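Local coordinates for protein caprin-2 (Danio rerio, PDB 4OUS) that probably acts in canonical Wnt signalling, its C1q domain assembling into a trimer of the C1q/TNF jelly-roll type, at residues A[61-75]-A[106-118]. The protein carries 1 engineered substitution. Residues are numbered along the deposited sequence; the frame is centred on the assembly and turned at random.
Sequences KLAISVPLYINLMRN and DQVWLRLHRGAIY
Two neighbouring antiparallel strands of the C1q jelly-roll, 68-74 and 107-114, put Met73 on Trp109 at a hydrogen-bonded pair. Met73 CB stands 3.5 Å from the centroid of the five-membered ring, 18° off its normal, a CH-pi contact over the face. Trp109 CG lies between its backbone N and carbonyl carbon (chi1 52°), which turns NE1 to a lone pair of Asn75 O at 2.9 Å; this in-plane bond probably restrains the indole. With an alanine at Trp109, Asn75 O is likely to lose this donor and Met73 its aromatic floor. Asn71 OD1 takes two bonds from one guanidinium, Arg111 NE and Arg111 NH2 both at 2.9 Å, from the same face of the amide; Met73 SD lies over a face of that guanidinium. At a classic beta bulge Arg114 O accepts from Tyr69 N at 3.0 Å, while His113 N donates to Tyr69 O; the rings form an offset edge-to-face pair, the His113 edge toward the Tyr69 face, planes at 85°. Thus Ile70, Val108 and Leu110 pack on strand 51-60, Leu68 and Leu72 on 93-102, whereas Tyr69, Asn71, Arg111 and His113, its ND1 bonded to Asp22 OD1, meet a neighbouring subunit, His113 edge-to-face with its Trp122.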
ATOM      1  N   LYS A  61      13.051  -6.522  -4.139  1.00  6.46           N
ATOM      2  CA  LYS A  61      14.409  -6.486  -4.681  1.00  6.92           C
ATOM      3  C   LYS A  61      15.071  -7.850  -4.675  1.00  6.84           C
ATOM      4  O   LYS A  61      14.718  -8.719  -3.874  1.00  7.93           O
ATOM      5  CB  LYS A  61      15.283  -5.501  -3.903  1.00  7.66           C
ATOM      6  CG  LYS A  61      15.698  -5.962  -2.508  1.00  7.67           C
ATOM      7  CD  LYS A  61      16.407  -4.861  -1.706  1.00  8.26           C
ATOM      8  CE  LYS A  61      17.694  -4.370  -2.360  1.00  9.08           C
ATOM      9  NZ  LYS A  61      18.741  -5.423  -2.402  1.00  9.56           N
ATOM     10  N   LEU A  62      16.039  -8.029  -5.570  1.00  8.12           N
ATOM     11  CA  LEU A  62      16.934  -9.175  -5.488  1.00  8.32           C
ATOM     12  C   LEU A  62      17.751  -9.090  -4.207  1.00  8.99           C
ATOM     13  O   LEU A  62      18.062  -7.998  -3.708  1.00  9.62           O
ATOM     14  CB  LEU A  62      17.875  -9.241  -6.693  1.00  8.77           C
ATOM     15  CG  LEU A  62      17.242  -9.424  -8.072  1.00  9.59           C
ATOM     16  CD1 LEU A  62      18.313  -9.714  -9.113  1.00 10.97           C
ATOM     17  CD2 LEU A  62      16.218 -10.535  -8.045  1.00 10.88           C
ATOM     18  N   ALA A  63      18.120 -10.257  -3.700  1.00 10.12           N
ATOM     19  CA  ALA A  63      18.932 -10.363  -2.499  1.00 11.18           C
ATOM     20  C   ALA A  63      20.402 -10.165  -2.852  1.00 10.34           C
ATOM     21  O   ALA A  63      21.205 -11.104  -2.821  1.00 14.25           O
ATOM     22  CB  ALA A  63      18.708 -11.704  -1.819  1.00 14.40           C
ATOM     23  N   ILE A  64      20.722  -8.928  -3.215  1.00 11.14           N
ATOM     24  CA  ILE A  64      22.076  -8.504  -3.534  1.00 11.93           C
ATOM     25  C   ILE A  64      22.383  -7.235  -2.755  1.00 11.73           C
ATOM     26  O   ILE A  64      21.471  -6.553  -2.281  1.00 12.64           O
ATOM     27  CB  ILE A  64      22.267  -8.237  -5.042  1.00 13.57           C
ATOM     28  CG1 ILE A  64      21.344  -7.111  -5.515  1.00 13.59           C
ATOM     29  CG2 ILE A  64      22.041  -9.513  -5.851  1.00 14.75           C
ATOM     30  CD1 ILE A  64      21.537  -6.726  -6.969  1.00 18.35           C
ATOM     31  N   SER A  65      23.669  -6.921  -2.634  1.00 13.33           N
ATOM     32  CA  SER A  65      24.125  -5.760  -1.877  1.00 14.34           C
ATOM     33  C   SER A  65      24.117  -4.491  -2.726  1.00 15.36           C
ATOM     34  O   SER A  65      25.115  -3.777  -2.811  1.00 16.93           O
ATOM     35  CB  SER A  65      25.530  -6.007  -1.328  1.00 21.38           C
ATOM     36  OG  SER A  65      25.553  -7.162  -0.505  1.00 24.89           O
ATOM     37  N   VAL A  66      22.991  -4.253  -3.385  1.00 11.35           N
ATOM     38  CA  VAL A  66      22.701  -3.003  -4.073  1.00  9.32           C
ATOM     39  C   VAL A  66      21.310  -2.590  -3.617  1.00  8.37           C
ATOM     40  O   VAL A  66      20.381  -3.398  -3.674  1.00  9.01           O
ATOM     41  CB  VAL A  66      22.725  -3.154  -5.611  1.00 11.06           C
ATOM     42  CG1 VAL A  66      22.440  -1.816  -6.285  1.00 11.43           C
ATOM     43  CG2 VAL A  66      24.054  -3.730  -6.084  1.00 13.75           C
ATOM     44  N   PRO A  67      21.153  -1.352  -3.141  1.00  8.35           N
ATOM     45  CA  PRO A  67      19.830  -0.918  -2.694  1.00  8.21           C
ATOM     46  C   PRO A  67      18.871  -0.756  -3.858  1.00  7.07           C
ATOM     47  O   PRO A  67      19.290  -0.519  -4.996  1.00  8.81           O
ATOM     48  CB  PRO A  67      20.113   0.432  -2.038  1.00  8.86           C
ATOM     49  CG  PRO A  67      21.326   0.933  -2.766  1.00 11.42           C
ATOM     50  CD  PRO A  67      22.163  -0.296  -2.962  1.00  9.28           C
ATOM     51  N   LEU A  68      17.584  -0.872  -3.557  1.00  6.85           N
ATOM     52  CA  LEU A  68      16.532  -0.683  -4.540  1.00  6.90           C
ATOM     53  C   LEU A  68      15.915   0.702  -4.399  1.00  5.87           C
ATOM     54  O   LEU A  68      15.438   1.065  -3.322  1.00  7.12           O
ATOM     55  CB  LEU A  68      15.460  -1.761  -4.385  1.00  6.83           C
ATOM     56  CG  LEU A  68      14.324  -1.704  -5.403  1.00  6.54           C
ATOM     57  CD1 LEU A  68      14.838  -2.032  -6.792  1.00  9.97           C
ATOM     58  CD2 LEU A  68      13.177  -2.631  -5.029  1.00  7.62           C
ATOM     59  N   TYR A  69      15.938   1.471  -5.483  1.00  6.05           N
ATOM     60  CA  TYR A  69      15.288   2.775  -5.569  1.00  6.35           C
ATOM     61  C   TYR A  69      14.304   2.747  -6.728  1.00  5.81           C
ATOM     62  O   TYR A  69      14.710   2.484  -7.867  1.00  6.56           O
ATOM     63  CB  TYR A  69      16.299   3.888  -5.829  1.00  6.80           C
ATOM     64  CG  TYR A  69      17.220   4.286  -4.706  1.00  7.36           C
ATOM     65  CD1 TYR A  69      16.974   5.445  -3.974  1.00  9.06           C
ATOM     66  CD2 TYR A  69      18.364   3.548  -4.403  1.00  7.66           C
ATOM     67  CE1 TYR A  69      17.823   5.850  -2.968  1.00 10.99           C
ATOM     68  CE2 TYR A  69      19.224   3.952  -3.396  1.00  9.13           C
ATOM     69  CZ  TYR A  69      18.947   5.102  -2.682  1.00  9.66           C
ATOM     70  OH  TYR A  69      19.790   5.512  -1.671  1.00 13.31           O
ATOM     71  N   ILE A  70      13.040   3.038  -6.442  1.00  5.95           N
ATOM     72  CA  ILE A  70      11.980   3.091  -7.441  1.00  5.59           C
ATOM     73  C   ILE A  70      11.380   4.487  -7.468  1.00  5.91           C
ATOM     74  O   ILE A  70      11.126   5.066  -6.406  1.00  6.53           O
ATOM     75  CB  ILE A  70      10.847   2.085  -7.120  1.00  6.31           C
ATOM     76  CG1 ILE A  70      11.373   0.656  -6.978  1.00  7.90           C
ATOM     77  CG2 ILE A  70       9.737   2.160  -8.153  1.00  7.63           C
ATOM     78  CD1 ILE A  70      11.900   0.066  -8.259  1.00  9.56           C
ATOM     79  N   ASN A  71      11.131   5.022  -8.662  1.00  5.80           N
ATOM     80  CA  ASN A  71      10.369   6.261  -8.803  1.00  6.10           C
ATOM     81  C   ASN A  71       9.066   6.005  -9.545  1.00  5.38           C
ATOM     82  O   ASN A  71       9.070   5.364 -10.602  1.00  6.54           O
ATOM     83  CB  ASN A  71      11.137   7.337  -9.583  1.00  6.79           C
ATOM     84  CG  ASN A  71      12.558   7.523  -9.109  1.00  6.73           C
ATOM     85  OD1 ASN A  71      13.508   7.221  -9.843  1.00  8.26           O
ATOM     86  ND2 ASN A  71      12.722   8.047  -7.898  1.00  7.25           N
ATOM     87  N   LEU A  72       7.965   6.547  -9.030  1.00  5.51           N
ATOM     88  CA  LEU A  72       6.735   6.660  -9.803  1.00  5.77           C
ATOM     89  C   LEU A  72       6.826   7.946 -10.616  1.00  5.31           C
ATOM     90  O   LEU A  72       6.936   9.037 -10.048  1.00  6.68           O
ATOM     91  CB  LEU A  72       5.506   6.682  -8.901  1.00  6.38           C
ATOM     92  CG  LEU A  72       4.162   6.839  -9.619  1.00  7.47           C
ATOM     93  CD1 LEU A  72       3.753   5.574 -10.349  1.00  9.92           C
ATOM     94  CD2 LEU A  72       3.062   7.299  -8.653  1.00  9.24           C
ATOM     95  N   MET A  73       6.827   7.796 -11.932  1.00  5.92           N
ATOM     96  CA  MET A  73       7.004   8.886 -12.879  1.00  6.17           C
ATOM     97  C   MET A  73       5.685   9.298 -13.490  1.00  6.22           C
ATOM     98  O   MET A  73       4.849   8.445 -13.800  1.00  6.58           O
ATOM     99  CB  MET A  73       7.945   8.462 -14.006  1.00  6.77           C
ATOM    100  CG  MET A  73       9.257   7.844 -13.553  1.00  7.12           C
ATOM    101  SD  MET A  73      10.345   9.010 -12.695  1.00  7.56           S
ATOM    102  CE  MET A  73      10.696  10.169 -14.012  1.00  9.66           C
ATOM    103  N   ARG A  74       5.507  10.598 -13.696  1.00  6.57           N
ATOM    104  CA  ARG A  74       4.454  11.087 -14.571  1.00  6.56           C
ATOM    105  C   ARG A  74       5.160  11.889 -15.654  1.00  7.39           C
ATOM    106  O   ARG A  74       5.802  12.907 -15.371  1.00  7.58           O
ATOM    107  CB  ARG A  74       3.423  11.930 -13.817  1.00  7.67           C
ATOM    108  CG  ARG A  74       2.225  12.343 -14.660  1.00  9.50           C
ATOM    109  CD  ARG A  74       2.433  13.676 -15.368  1.00  9.97           C
ATOM    110  NE  ARG A  74       2.309  14.819 -14.469  1.00 10.38           N
ATOM    111  CZ  ARG A  74       3.314  15.595 -14.076  1.00  9.57           C
ATOM    112  NH1 ARG A  74       3.060  16.620 -13.273  1.00 12.03           N
ATOM    113  NH2 ARG A  74       4.558  15.358 -14.469  1.00 10.78           N
ATOM    114  N   ASN A  75       5.054  11.404 -16.887  1.00  8.20           N
ATOM    115  CA  ASN A  75       5.868  11.889 -18.000  1.00  9.23           C
ATOM    116  C   ASN A  75       7.345  11.805 -17.583  1.00  9.17           C
ATOM    117  O   ASN A  75       7.827  10.696 -17.352  1.00 11.84           O
ATOM    118  CB  ASN A  75       5.402  13.279 -18.445  1.00  9.38           C
ATOM    119  CG  ASN A  75       3.968  13.247 -18.961  1.00  9.37           C
ATOM    120  OD1 ASN A  75       3.499  12.206 -19.430  1.00 11.56           O
ATOM    121  ND2 ASN A  75       3.268  14.369 -18.866  1.00 13.12           N
ATOM    122  N   ASP A 106      -1.097  11.944 -20.704  1.00  9.50           N
ATOM    123  CA  ASP A 106      -0.046  11.767 -19.705  1.00  8.65           C
ATOM    124  C   ASP A 106       0.293  10.292 -19.544  1.00  8.88           C
ATOM    125  O   ASP A 106      -0.578   9.423 -19.670  1.00 10.72           O
ATOM    126  CB  ASP A 106      -0.464  12.320 -18.342  1.00  9.87           C
ATOM    127  CG  ASP A 106      -0.387  13.827 -18.258  1.00 10.15           C
ATOM    128  OD1 ASP A 106       0.185  14.463 -19.169  1.00 12.30           O
ATOM    129  OD2 ASP A 106      -0.894  14.369 -17.251  1.00 11.55           O
ATOM    130  N   GLN A 107       1.552  10.011 -19.243  1.00  8.24           N
ATOM    131  CA  GLN A 107       1.967   8.638 -19.003  1.00  9.26           C
ATOM    132  C   GLN A 107       2.536   8.460 -17.606  1.00  7.94           C
ATOM    133  O   GLN A 107       3.296   9.300 -17.120  1.00  9.73           O
ATOM    134  CB  GLN A 107       2.969   8.207 -20.065  1.00 12.06           C
ATOM    135  CG  GLN A 107       2.318   8.091 -21.437  1.00 14.76           C
ATOM    136  CD  GLN A 107       3.254   7.559 -22.493  1.00 19.97           C
ATOM    137  OE1 GLN A 107       4.420   7.940 -22.547  1.00 20.30           O
ATOM    138  NE2 GLN A 107       2.747   6.675 -23.343  1.00 25.98           N
ATOM    139  N   VAL A 108       2.140   7.375 -16.954  1.00  7.28           N
ATOM    140  CA  VAL A 108       2.591   7.082 -15.608  1.00  6.54           C
ATOM    141  C   VAL A 108       3.283   5.722 -15.648  1.00  6.34           C
ATOM    142  O   VAL A 108       2.781   4.781 -16.274  1.00  6.94           O
ATOM    143  CB  VAL A 108       1.418   7.099 -14.605  1.00  7.19           C
ATOM    144  CG1 VAL A 108       1.884   6.698 -13.217  1.00  7.03           C
ATOM    145  CG2 VAL A 108       0.771   8.482 -14.574  1.00  8.64           C
ATOM    146  N   TRP A 109       4.447   5.630 -15.016  1.00  6.15           N
ATOM    147  CA  TRP A 109       5.293   4.454 -15.146  1.00  5.96           C
ATOM    148  C   TRP A 109       6.251   4.389 -13.969  1.00  5.36           C
ATOM    149  O   TRP A 109       6.421   5.375 -13.248  1.00  6.75           O
ATOM    150  CB  TRP A 109       6.060   4.480 -16.479  1.00  7.18           C
ATOM    151  CG  TRP A 109       6.826   5.753 -16.769  1.00  7.65           C
ATOM    152  CD1 TRP A 109       6.300   6.962 -17.142  1.00  7.77           C
ATOM    153  CD2 TRP A 109       8.250   5.925 -16.740  1.00  6.95           C
ATOM    154  NE1 TRP A 109       7.308   7.872 -17.340  1.00  7.81           N
ATOM    155  CE2 TRP A 109       8.513   7.261 -17.099  1.00  7.36           C
ATOM    156  CE3 TRP A 109       9.323   5.079 -16.444  1.00  7.48           C
ATOM    157  CZ2 TRP A 109       9.809   7.774 -17.166  1.00  8.03           C
ATOM    158  CZ3 TRP A 109      10.610   5.586 -16.519  1.00  8.50           C
ATOM    159  CH2 TRP A 109      10.841   6.923 -16.875  1.00  8.50           C
ATOM    160  N   LEU A 110       6.847   3.220 -13.756  1.00  5.95           N
ATOM    161  CA  LEU A 110       7.839   3.051 -12.707  1.00  5.96           C
ATOM    162  C   LEU A 110       9.236   2.996 -13.295  1.00  5.39           C
ATOM    163  O   LEU A 110       9.488   2.307 -14.292  1.00  6.56           O
ATOM    164  CB  LEU A 110       7.585   1.784 -11.898  1.00  6.14           C
ATOM    165  CG  LEU A 110       6.256   1.699 -11.151  1.00  6.59           C
ATOM    166  CD1 LEU A 110       6.170   0.380 -10.403  1.00  7.70           C
ATOM    167  CD2 LEU A 110       6.066   2.854 -10.198  1.00  9.48           C
ATOM    168  N   ARG A 111      10.140   3.727 -12.659  1.00  5.96           N
ATOM    169  CA  ARG A 111      11.542   3.756 -13.023  1.00  6.51           C
ATOM    170  C   ARG A 111      12.373   3.009 -11.986  1.00  5.96           C
ATOM    171  O   ARG A 111      12.257   3.264 -10.780  1.00  6.34           O
ATOM    172  CB  ARG A 111      12.039   5.199 -13.140  1.00  6.42           C
ATOM    173  CG  ARG A 111      13.470   5.305 -13.632  1.00  7.96           C
ATOM    174  CD  ARG A 111      13.861   6.736 -13.909  1.00  8.55           C
ATOM    175  NE  ARG A 111      14.032   7.494 -12.679  1.00  8.08           N
ATOM    176  CZ  ARG A 111      14.513   8.732 -12.646  1.00  9.75           C
ATOM    177  NH1 ARG A 111      14.856   9.339 -13.775  1.00 12.26           N
ATOM    178  NH2 ARG A 111      14.657   9.361 -11.489  1.00 12.18           N
ATOM    179  N   LEU A 112      13.218   2.102 -12.470  1.00  5.98           N
ATOM    180  CA  LEU A 112      14.228   1.462 -11.655  1.00  6.35           C
ATOM    181  C   LEU A 112      15.430   2.386 -11.621  1.00  5.90           C
ATOM    182  O   LEU A 112      16.199   2.447 -12.577  1.00  7.32           O
ATOM    183  CB  LEU A 112      14.596   0.091 -12.225  1.00  6.10           C
ATOM    184  CG  LEU A 112      15.656  -0.686 -11.456  1.00  6.62           C
ATOM    185  CD1 LEU A 112      15.235  -0.917 -10.018  1.00  7.33           C
ATOM    186  CD2 LEU A 112      15.947  -2.007 -12.149  1.00  7.58           C
ATOM    187  N   HIS A 113      15.549   3.173 -10.564  1.00  6.27           N
ATOM    188  CA  HIS A 113      16.657   4.106 -10.463  1.00  6.49           C
ATOM    189  C   HIS A 113      17.962   3.344 -10.223  1.00  5.92           C
ATOM    190  O   HIS A 113      18.915   3.489 -10.987  1.00  7.83           O
ATOM    191  CB  HIS A 113      16.393   5.125  -9.358  1.00  7.01           C
ATOM    192  CG  HIS A 113      17.583   5.961  -9.027  1.00  8.23           C
ATOM    193  ND1 HIS A 113      18.196   6.782  -9.948  1.00 10.64           N
ATOM    194  CD2 HIS A 113      18.296   6.077  -7.882  1.00  9.12           C
ATOM    195  CE1 HIS A 113      19.231   7.378  -9.379  1.00 11.43           C
ATOM    196  NE2 HIS A 113      19.310   6.972  -8.125  1.00 12.62           N
ATOM    197  N   ARG A 114      17.977   2.523  -9.175  1.00  6.72           N
ATOM    198  CA  ARG A 114      19.094   1.643  -8.842  1.00  6.70           C
ATOM    199  C   ARG A 114      18.542   0.344  -8.290  1.00  6.46           C
ATOM    200  O   ARG A 114      17.426   0.311  -7.768  1.00  7.20           O
ATOM    201  CB  ARG A 114      20.033   2.285  -7.813  1.00  8.33           C
ATOM    202  CG  ARG A 114      20.800   3.506  -8.313  1.00  9.75           C
ATOM    203  CD  ARG A 114      21.834   3.992  -7.289  1.00 10.02           C
ATOM    204  NE  ARG A 114      22.791   2.926  -6.994  1.00 10.30           N
ATOM    205  CZ  ARG A 114      23.290   2.649  -5.790  1.00  9.90           C
ATOM    206  NH1 ARG A 114      22.960   3.381  -4.733  1.00 12.54           N
ATOM    207  NH2 ARG A 114      24.111   1.621  -5.649  1.00 11.08           N
ATOM    208  N   GLY A 115      19.341  -0.714  -8.382  1.00  7.50           N
ATOM    209  CA  GLY A 115      18.972  -1.997  -7.824  1.00  8.09           C
ATOM    210  C   GLY A 115      18.465  -2.952  -8.879  1.00  7.03           C
ATOM    211  O   GLY A 115      18.608  -2.715 -10.084  1.00  8.82           O
ATOM    212  N   ALA A 116      17.884  -4.051  -8.419  1.00  7.39           N
ATOM    213  CA  ALA A 116      17.396  -5.100  -9.298  1.00  7.98           C
ATOM    214  C   ALA A 116      16.143  -5.706  -8.685  1.00  6.74           C
ATOM    215  O   ALA A 116      16.011  -5.767  -7.459  1.00  8.09           O
ATOM    216  CB  ALA A 116      18.461  -6.166  -9.521  1.00  9.53           C
ATOM    217  N   ILE A 117      15.232  -6.146  -9.547  1.00  7.07           N
ATOM    218  CA  ILE A 117      13.892  -6.566  -9.155  1.00  6.82           C
ATOM    219  C   ILE A 117      13.686  -8.070  -9.269  1.00  6.58           C
ATOM    220  O   ILE A 117      14.067  -8.678 -10.270  1.00  7.63           O
ATOM    221  CB  ILE A 117      12.837  -5.850 -10.029  1.00  7.14           C
ATOM    222  CG1 ILE A 117      12.970  -4.334  -9.859  1.00  7.48           C
ATOM    223  CG2 ILE A 117      11.423  -6.345  -9.720  1.00  7.98           C
ATOM    224  CD1 ILE A 117      12.066  -3.520 -10.760  1.00  8.43           C
ATOM    225  N   TYR A 118      13.056  -8.652  -8.252  1.00  6.62           N
ATOM    226  CA  TYR A 118      12.679 -10.050  -8.253  1.00  7.07           C
ATOM    227  C   TYR A 118      11.361 -10.293  -8.967  1.00  6.41           C
ATOM    228  O   TYR A 118      10.332  -9.694  -8.623  1.00  7.88           O
ATOM    229  CB  TYR A 118      12.568 -10.560  -6.815  1.00  7.89           C
ATOM    230  CG  TYR A 118      12.327 -12.044  -6.735  1.00  8.68           C
ATOM    231  CD1 TYR A 118      13.384 -12.938  -6.834  1.00 10.53           C
ATOM    232  CD2 TYR A 118      11.045 -12.558  -6.583  1.00  8.71           C
ATOM    233  CE1 TYR A 118      13.173 -14.302  -6.775  1.00 13.09           C
ATOM    234  CE2 TYR A 118      10.825 -13.920  -6.523  1.00 10.58           C
ATOM    235  CZ  TYR A 118      11.890 -14.786  -6.618  1.00 11.12           C
ATOM    236  OH  TYR A 118      11.675 -16.145  -6.555  1.00 15.33           O
TER
HETATM  237  O   HOH W   1      18.655  -4.570  -5.572  1.00 11.38           O
HETATM  238  O   HOH W   2      -0.510  15.417 -14.880  1.00 31.47           O